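PDB 3PZF: serine protease inhibitor 2, which inhibits clip-domain serine proteases that activate phenoloxidases, and so restrains the melanization immune response in the mosquito hemolymph. Local coordinates for residues A[54-58]-A[124-128]; A[94-98]-A[130-134]; A[114-118]-A[175-179]. All coordinates share one frame; numbering follows the deposited sequence.

Contact 1: residues A[54-58]-A[124-128]; sequences LIYEA and YQQIA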
loop_
_atom_site.group_PDB
_atom_site.type_symbol
_atom_site.label_atom_id
_atom_site.label_comp_id
_atom_site.label_asym_id
_atom_site.label_seq_id
_atom_site.Cartn_x
_atom_site.Cartn_y
_atom_site.Cartn_z
ATOM N N LEU A 54 2.495 -13.478 -7.846
ATOM C CA LEU A 54 2.020 -13.852 -9.213
ATOM C C LEU A 54 3.194 -14.148 -10.131
ATOM O O LEU A 54 3.149 -15.056 -10.963
ATOM C CB LEU A 54 1.153 -12.749 -9.798
ATOM C CG LEU A 54 -0.268 -12.706 -9.203
ATOM C CD1 LEU A 54 -0.869 -11.324 -9.439
ATOM C CD2 LEU A 54 -1.187 -13.822 -9.792
ATOM N N ILE A 55 4.254 -13.382 -9.993
ATOM C CA ILE A 55 5.422 -13.593 -10.812
ATOM C C ILE A 55 6.092 -14.900 -10.427
ATOM O O ILE A 55 6.542 -15.654 -11.308
ATOM C CB ILE A 55 6.406 -12.414 -10.697
ATOM C CG1 ILE A 55 5.795 -11.185 -11.384
ATOM C CG2 ILE A 55 7.742 -12.783 -11.325
ATOM C CD1 ILE A 55 6.572 -9.857 -11.159
ATOM N N TYR A 56 6.136 -15.185 -9.125
ATOM C CA TYR A 56 6.593 -16.488 -8.633
ATOM C C TYR A 56 5.798 -17.645 -9.244
ATOM O O TYR A 56 6.378 -18.605 -9.729
ATOM C CB TYR A 56 6.520 -16.514 -7.099
ATOM C CG TYR A 56 7.112 -17.754 -6.460
ATOM C CD1 TYR A 56 8.485 -17.914 -6.364
ATOM C CD2 TYR A 56 6.293 -18.739 -5.931
ATOM C CE1 TYR A 56 9.026 -19.041 -5.747
ATOM C CE2 TYR A 56 6.826 -19.871 -5.325
ATOM C CZ TYR A 56 8.192 -20.009 -5.238
ATOM O OH TYR A 56 8.738 -21.123 -4.635
ATOM N N GLU A 57 4.471 -17.535 -9.255
ATOM C CA GLU A 57 3.598 -18.558 -9.829
ATOM C C GLU A 57 3.865 -18.752 -11.330
ATOM O O GLU A 57 3.738 -19.874 -11.850
ATOM C CB GLU A 57 2.129 -18.148 -9.620
ATOM C CG GLU A 57 1.643 -18.294 -8.154
ATOM C CD GLU A 57 0.989 -19.643 -7.865
ATOM O OE1 GLU A 57 1.180 -20.631 -8.657
ATOM O OE2 GLU A 57 0.277 -19.718 -6.832
ATOM N N ALA A 58 4.259 -17.676 -12.001
ATOM C CA ALA A 58 4.488 -17.733 -13.462
ATOM C C ALA A 58 5.838 -18.326 -13.797
ATOM O O ALA A 58 6.080 -18.740 -14.926
ATOM C CB ALA A 58 4.415 -16.341 -14.056
ATOM N N TYR A 124 -3.048 -20.780 -15.805
ATOM C CA TYR A 124 -2.514 -19.589 -15.108
ATOM C C TYR A 124 -3.581 -18.508 -14.888
ATOM O O TYR A 124 -3.678 -17.945 -13.804
ATOM C CB TYR A 124 -1.313 -18.971 -15.854
ATOM C CG TYR A 124 -0.663 -17.882 -15.020
ATOM C CD1 TYR A 124 0.277 -18.203 -14.045
ATOM C CD2 TYR A 124 -1.025 -16.552 -15.168
ATOM C CE1 TYR A 124 0.855 -17.218 -13.238
ATOM C CE2 TYR A 124 -0.439 -15.564 -14.377
ATOM C CZ TYR A 124 0.489 -15.910 -13.411
ATOM O OH TYR A 124 1.049 -14.949 -12.606
ATOM N N GLN A 125 -4.377 -18.194 -15.907
ATOM C CA GLN A 125 -5.470 -17.245 -15.717
ATOM C C GLN A 125 -6.362 -17.759 -14.577
ATOM O O GLN A 125 -6.776 -16.995 -13.718
ATOM C CB GLN A 125 -6.261 -17.038 -17.033
ATOM C CG GLN A 125 -7.471 -16.077 -16.912
ATOM C CD GLN A 125 -7.189 -14.634 -17.363
ATOM O OE1 GLN A 125 -6.715 -14.391 -18.484
ATOM N NE2 GLN A 125 -7.527 -13.676 -16.513
ATOM N N GLN A 126 -6.618 -19.067 -14.536
ATOM C CA GLN A 126 -7.418 -19.663 -13.457
ATOM C C GLN A 126 -6.861 -19.377 -12.055
ATOM O O GLN A 126 -7.578 -18.856 -11.190
ATOM C CB GLN A 126 -7.533 -21.184 -13.654
ATOM N N ILE A 127 -5.604 -19.742 -11.811
ATOM C CA ILE A 127 -4.990 -19.491 -10.500
ATOM C C ILE A 127 -4.968 -18.003 -10.183
ATOM O O ILE A 127 -5.234 -17.586 -9.059
ATOM C CB ILE A 127 -3.551 -20.023 -10.449
ATOM C CG1 ILE A 127 -3.545 -21.550 -10.584
ATOM C CG2 ILE A 127 -2.889 -19.655 -9.131
ATOM C CD1 ILE A 127 -4.522 -22.216 -9.692
ATOM N N ALA A 128 -4.651 -17.187 -11.169
ATOM C CA ALA A 128 -4.521 -15.756 -10.923
ATOM C C ALA A 128 -5.850 -15.181 -10.436
ATOM O O ALA A 128 -5.879 -14.457 -9.445
ATOM C CB ALA A 128 -4.046 -15.041 -12.182
#
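A helix-to-helix contact of the serpin body brings Tyr124 of helix 122-132 against the last turn of helix 45-58 at Leu54, Glu57 and Ala58. The two short axes run nearly antiparallel, at 153°, and approach no closer than 11.0 Å. With CG anti to the backbone N (chi1 -172°), the Tyr124 ring reaches across, and its OH donates to Leu54 O at 2.7 Å. This donor stands 47° out of the carbonyl plane, whereas Ala58 N, closing the helical turn at 3.0 Å from Leu54 O, arrives from the opposite face; one buried oxygen thus takes two bonds. Tyr124 CE1 supplies the apolar part, 3.8 Å from Ala58 CB and 3.9 Å from Glu57 CB. Leu54 CD2 meets Ala128 CB at 3.9 Å. The Ile127 side chain crosses that of Glu57 at about a right angle, its CG2 3.9 Å from Glu57 OE2. That carboxylate is itself held by the hydroxyl of Tyr132 and by a salt bridge to Arg87 of helix 83-98, which probably offsets its buried charge. This wide helix pairing, bridged by a tyrosine, with Leu54 and Tyr124 also resting on Phe112 of strand 105-115, belongs to the helical layer over the central sheet of the serpin fold.

Contact 2: residues A[94-98]-A[130-134]; sequences LESAQ and THYHA
Leu94 and Tyr132 mark the closest backbone approach, 7.3 Å between their CA atoms, and just beyond it His133 leaves helical geometry with a positive phi of 48°. Its CB points toward helix 83-98, and the imidazole meets that helix by its edge. At one end of this edge His133 NE2 donates to Glu95 OE2 over 3.3 Å, a long and bent bond with an N-H...O angle of 142°. The acceptor lies practically in the ring plane, but the oxygen is met on its anti side, and the carboxylate and ring planes stand 47° apart. The Glu95 chain, extended beyond CG, brings the carboxylate to the ring and crosses the histidine side chain at about a right angle. Further along the edge, His133 CD2 lies 3.8 Å from Leu94 CD1. Leu94 CD1 also lies against backbone carbonyls, 3.4 Å from Tyr132 O and 3.7 Å from His131 O; the latter oxygen is buried here without a polar partner in the model. Because Glu95 OE2 also forms a salt bridge with Lys91, its negative charge is probably shared between the two partners, and the long, bent histidine bond is probably the weaker of the two interactions of this oxygen.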
loop_
_atom_site.group_PDB
_atom_site.type_symbol
_atom_site.label_atom_id
_atom_site.label_comp_id
_atom_site.label_asym_id
_atom_site.label_seq_id
_atom_site.Cartn_x
_atom_site.Cartn_y
_atom_site.Cartn_z
ATOM N N LEU A 94 -6.486 -11.451 1.003
ATOM C CA LEU A 94 -7.164 -10.624 -0.004
ATOM C C LEU A 94 -8.643 -10.556 0.311
ATOM O O LEU A 94 -9.263 -9.501 0.224
ATOM C CB LEU A 94 -7.009 -11.202 -1.415
ATOM C CG LEU A 94 -5.757 -10.766 -2.139
ATOM C CD1 LEU A 94 -5.534 -11.653 -3.356
ATOM C CD2 LEU A 94 -5.877 -9.262 -2.535
ATOM N N GLU A 95 -9.221 -11.698 0.665
ATOM C CA GLU A 95 -10.656 -11.757 0.903
ATOM C C GLU A 95 -11.048 -11.082 2.226
ATOM O O GLU A 95 -12.135 -10.517 2.342
ATOM C CB GLU A 95 -11.144 -13.216 0.802
ATOM C CG GLU A 95 -11.049 -13.726 -0.649
ATOM C CD GLU A 95 -11.488 -15.168 -0.846
ATOM O OE1 GLU A 95 -11.678 -15.888 0.155
ATOM O OE2 GLU A 95 -11.620 -15.570 -2.028
ATOM N N SER A 96 -10.164 -11.116 3.221
ATOM C CA SER A 96 -10.450 -10.464 4.492
ATOM C C SER A 96 -10.452 -8.952 4.261
ATOM O O SER A 96 -11.278 -8.225 4.809
ATOM C CB SER A 96 -9.386 -10.793 5.539
ATOM O OG SER A 96 -9.574 -10.040 6.741
ATOM N N ALA A 97 -9.507 -8.482 3.456
ATOM C CA ALA A 97 -9.372 -7.033 3.231
ATOM C C ALA A 97 -10.487 -6.482 2.361
ATOM O O ALA A 97 -11.029 -5.409 2.641
ATOM C CB ALA A 97 -8.034 -6.707 2.577
ATOM N N GLN A 98 -10.818 -7.210 1.299
ATOM C CA GLN A 98 -11.716 -6.698 0.275
ATOM C C GLN A 98 -13.131 -7.155 0.513
ATOM O O GLN A 98 -14.007 -6.891 -0.310
ATOM C CB GLN A 98 -11.332 -7.204 -1.106
ATOM C CG GLN A 98 -10.025 -6.732 -1.642
ATOM C CD GLN A 98 -9.800 -7.299 -3.021
ATOM O OE1 GLN A 98 -10.010 -6.621 -4.018
ATOM N NE2 GLN A 98 -9.423 -8.561 -3.089
ATOM N N THR A 130 -8.542 -16.921 -9.165
ATOM C CA THR A 130 -9.104 -17.589 -7.985
ATOM C C THR A 130 -8.390 -17.201 -6.694
ATOM O O THR A 130 -9.038 -16.811 -5.717
ATOM C CB THR A 130 -9.069 -19.132 -8.149
ATOM O OG1 THR A 130 -9.956 -19.507 -9.212
ATOM C CG2 THR A 130 -9.491 -19.835 -6.875
ATOM N N HIS A 131 -7.061 -17.305 -6.687
ATOM C CA HIS A 131 -6.307 -17.122 -5.453
ATOM C C HIS A 131 -5.791 -15.692 -5.262
ATOM O O HIS A 131 -5.618 -15.263 -4.136
ATOM C CB HIS A 131 -5.120 -18.082 -5.403
ATOM C CG HIS A 131 -5.494 -19.522 -5.587
ATOM N ND1 HIS A 131 -5.925 -20.316 -4.546
ATOM C CD2 HIS A 131 -5.490 -20.312 -6.688
ATOM C CE1 HIS A 131 -6.170 -21.535 -4.998
ATOM N NE2 HIS A 131 -5.915 -21.559 -6.298
ATOM N N TYR A 132 -5.529 -14.975 -6.349
ATOM C CA TYR A 132 -4.856 -13.670 -6.242
ATOM C C TYR A 132 -5.723 -12.538 -6.741
ATOM O O TYR A 132 -5.308 -11.380 -6.743
ATOM C CB TYR A 132 -3.520 -13.708 -6.997
ATOM C CG TYR A 132 -2.614 -14.819 -6.490
ATOM C CD1 TYR A 132 -1.965 -14.699 -5.256
ATOM C CD2 TYR A 132 -2.430 -15.996 -7.215
ATOM C CE1 TYR A 132 -1.144 -15.709 -4.771
ATOM C CE2 TYR A 132 -1.617 -17.006 -6.741
ATOM C CZ TYR A 132 -0.977 -16.865 -5.526
ATOM O OH TYR A 132 -0.172 -17.881 -5.061
ATOM N N HIS A 133 -6.933 -12.874 -7.160
ATOM C CA HIS A 133 -7.880 -11.882 -7.637
ATOM C C HIS A 133 -7.221 -10.932 -8.633
ATOM O O HIS A 133 -7.390 -9.709 -8.571
ATOM C CB HIS A 133 -8.503 -11.176 -6.436
ATOM C CG HIS A 133 -9.281 -12.124 -5.575
ATOM N ND1 HIS A 133 -10.475 -12.680 -5.983
ATOM C CD2 HIS A 133 -8.996 -12.686 -4.376
ATOM C CE1 HIS A 133 -10.917 -13.504 -5.049
ATOM N NE2 HIS A 133 -10.036 -13.527 -4.065
ATOM N N ALA A 134 -6.467 -11.548 -9.538
ATOM C CA ALA A 134 -5.756 -10.875 -10.625
ATOM C C ALA A 134 -6.204 -11.427 -11.978
ATOM O O ALA A 134 -6.677 -12.570 -12.073
ATOM C CB ALA A 134 -4.262 -11.092 -10.454
#

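Contact 3: residues A[114-118]-A[175-179]; sequences VDDFI and AVITL
Val114 and Ile177 form an antiparallel, non-hydrogen-bonded pair, their CA atoms 4.6 Å apart, late in strand 105-115 and at the start of strand 177-188. The backbone bond that follows is Asp115 N to Val176 O, 2.9 Å long with an N-H...O angle of 149°. Beyond it the chain turns away: a type I beta turn runs from Asp115 to Ile118, closed by Ile118 N on Asp115 O at 3.1 Å. Asp115 OD1 takes a weak bond from Asp116 N and a stronger one from Tyr141 N.

Apolar contacts make up the rest. Val114 and Ile177 point the same way side by side, CG1 to CG1 at 4.1 Å. The turn folds the Ile118 side chain back across those of Val176 and Ile177 at about right angles. Its CD1 lies 3.8 Å from Ile177 CG1; the approach of Ile118 CD1 to Val176 CG1 is modelled at 3.2 Å, shorter than usual for two carbons, so its detail is doubtful. Phe117, its CG set between backbone N and carbonyl carbon (chi1 74°), brings CZ to 3.9 Å from that same Val176 CG1.

Strand 105-115 pairs with strand 134-139, through Val114 with Glu137 and Val139, while Ile177 bonds to Ser331 just before strand 332-341; the Leu179 side chain touches Leu51 and Ile55 of helix 45-58.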
loop_
_atom_site.group_PDB
_atom_site.type_symbol
_atom_site.label_atom_id
_atom_site.label_comp_id
_atom_site.label_asym_id
_atom_site.label_seq_id
_atom_site.Cartn_x
_atom_site.Cartn_y
_atom_site.Cartn_z
ATOM N N VAL A 114 -0.723 -8.068 -21.734
ATOM C CA VAL A 114 0.209 -8.939 -22.417
ATOM C C VAL A 114 0.102 -8.647 -23.894
ATOM O O VAL A 114 -1.004 -8.500 -24.396
ATOM C CB VAL A 114 -0.143 -10.422 -22.139
ATOM C CG1 VAL A 114 0.817 -11.335 -22.822
ATOM C CG2 VAL A 114 -0.132 -10.699 -20.602
ATOM N N ASP A 115 1.246 -8.549 -24.576
ATOM C CA ASP A 115 1.284 -8.245 -26.022
ATOM C C ASP A 115 0.567 -9.324 -26.841
ATOM O O ASP A 115 0.457 -10.474 -26.399
ATOM C CB ASP A 115 2.739 -8.093 -26.505
ATOM C CG ASP A 115 2.864 -7.227 -27.770
ATOM O OD1 ASP A 115 1.865 -6.630 -28.215
ATOM O OD2 ASP A 115 3.979 -7.128 -28.319
ATOM N N ASP A 116 0.106 -8.942 -28.043
ATOM C CA ASP A 116 -0.733 -9.780 -28.902
ATOM C C ASP A 116 -0.197 -11.176 -29.098
ATOM O O ASP A 116 -0.954 -12.135 -29.132
ATOM C CB ASP A 116 -0.821 -9.188 -30.327
ATOM C CG ASP A 116 -1.682 -7.952 -30.412
ATOM O OD1 ASP A 116 -2.708 -7.877 -29.702
ATOM O OD2 ASP A 116 -1.328 -7.060 -31.219
ATOM N N PHE A 117 1.111 -11.273 -29.284
ATOM C CA PHE A 117 1.713 -12.496 -29.801
ATOM C C PHE A 117 1.906 -13.513 -28.686
ATOM O O PHE A 117 2.218 -14.675 -28.941
ATOM C CB PHE A 117 3.056 -12.182 -30.468
ATOM C CG PHE A 117 4.149 -11.866 -29.491
ATOM C CD1 PHE A 117 4.944 -12.875 -28.974
ATOM C CD2 PHE A 117 4.369 -10.562 -29.076
ATOM C CE1 PHE A 117 5.947 -12.586 -28.056
ATOM C CE2 PHE A 117 5.368 -10.264 -28.171
ATOM C CZ PHE A 117 6.158 -11.271 -27.652
ATOM N N ILE A 118 1.719 -13.088 -27.436
ATOM C CA ILE A 118 1.880 -14.006 -26.311
ATOM C C ILE A 118 0.606 -14.829 -26.046
ATOM O O ILE A 118 -0.482 -14.267 -25.936
ATOM C CB ILE A 118 2.300 -13.228 -25.044
ATOM C CG1 ILE A 118 3.720 -12.662 -25.230
ATOM C CG2 ILE A 118 2.215 -14.117 -23.810
ATOM C CD1 ILE A 118 4.081 -11.545 -24.282
ATOM N N ALA A 175 7.682 -2.401 -24.253
ATOM C CA ALA A 175 7.032 -3.348 -23.347
ATOM C C ALA A 175 6.426 -4.526 -24.094
ATOM O O ALA A 175 5.999 -4.409 -25.246
ATOM C CB ALA A 175 5.956 -2.648 -22.527
ATOM N N VAL A 176 6.391 -5.656 -23.397
ATOM C CA VAL A 176 5.835 -6.889 -23.887
ATOM C C VAL A 176 4.798 -7.390 -22.870
ATOM O O VAL A 176 3.747 -7.911 -23.241
ATOM C CB VAL A 176 6.956 -7.930 -24.079
ATOM C CG1 VAL A 176 6.390 -9.294 -24.250
ATOM C CG2 VAL A 176 7.821 -7.552 -25.276
ATOM N N ILE A 177 5.107 -7.228 -21.586
ATOM C CA ILE A 177 4.170 -7.540 -20.510
ATOM C C ILE A 177 4.304 -6.437 -19.458
ATOM O O ILE A 177 5.404 -6.162 -18.995
ATOM C CB ILE A 177 4.460 -8.918 -19.855
ATOM C CG1 ILE A 177 4.176 -10.050 -20.842
ATOM C CG2 ILE A 177 3.623 -9.086 -18.582
ATOM C CD1 ILE A 177 4.562 -11.399 -20.329
ATOM N N THR A 178 3.194 -5.785 -19.116
ATOM C CA THR A 178 3.193 -4.763 -18.078
ATOM C C THR A 178 2.260 -5.256 -16.986
ATOM O O THR A 178 1.163 -5.726 -17.268
ATOM C CB THR A 178 2.707 -3.405 -18.596
ATOM O OG1 THR A 178 3.531 -2.987 -19.701
ATOM C CG2 THR A 178 2.813 -2.338 -17.511
ATOM N N LEU A 179 2.712 -5.182 -15.742
ATOM C CA LEU A 179 1.945 -5.710 -14.636
ATOM C C LEU A 179 1.515 -4.474 -13.870
ATOM O O LEU A 179 2.369 -3.690 -13.465
ATOM C CB LEU A 179 2.834 -6.598 -13.761
ATOM C CG LEU A 179 2.229 -7.143 -12.464
ATOM C CD1 LEU A 179 0.896 -7.837 -12.695
ATOM C CD2 LEU A 179 3.207 -8.119 -11.778
#

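Contacts 1 and 2 share helix 122-132, fastening it to helix 45-58 and helix 83-98 respectively, while contact 3 joins two strands of the central sheet that those helices overlie. Contact 1 is the most buried; its main polar atoms, Leu54 O and Glu57 OE2, each accept more than one bond. Contact 2 is partly buried and relies on a partly exposed histidine-carboxylate hydrogen bond. Contact 3, its centre about 25 Å from the centre of the chain, combines backbone pairing with apolar packing, and ranges from buried Ile177 to exposed Phe117. Leu54 packs against Tyr132 and Ala134, joining contacts 1 and 2, and Ile55 CD1 touches Leu179 CD2, joining helix to sheet. Contacts 2 and 3 do not touch.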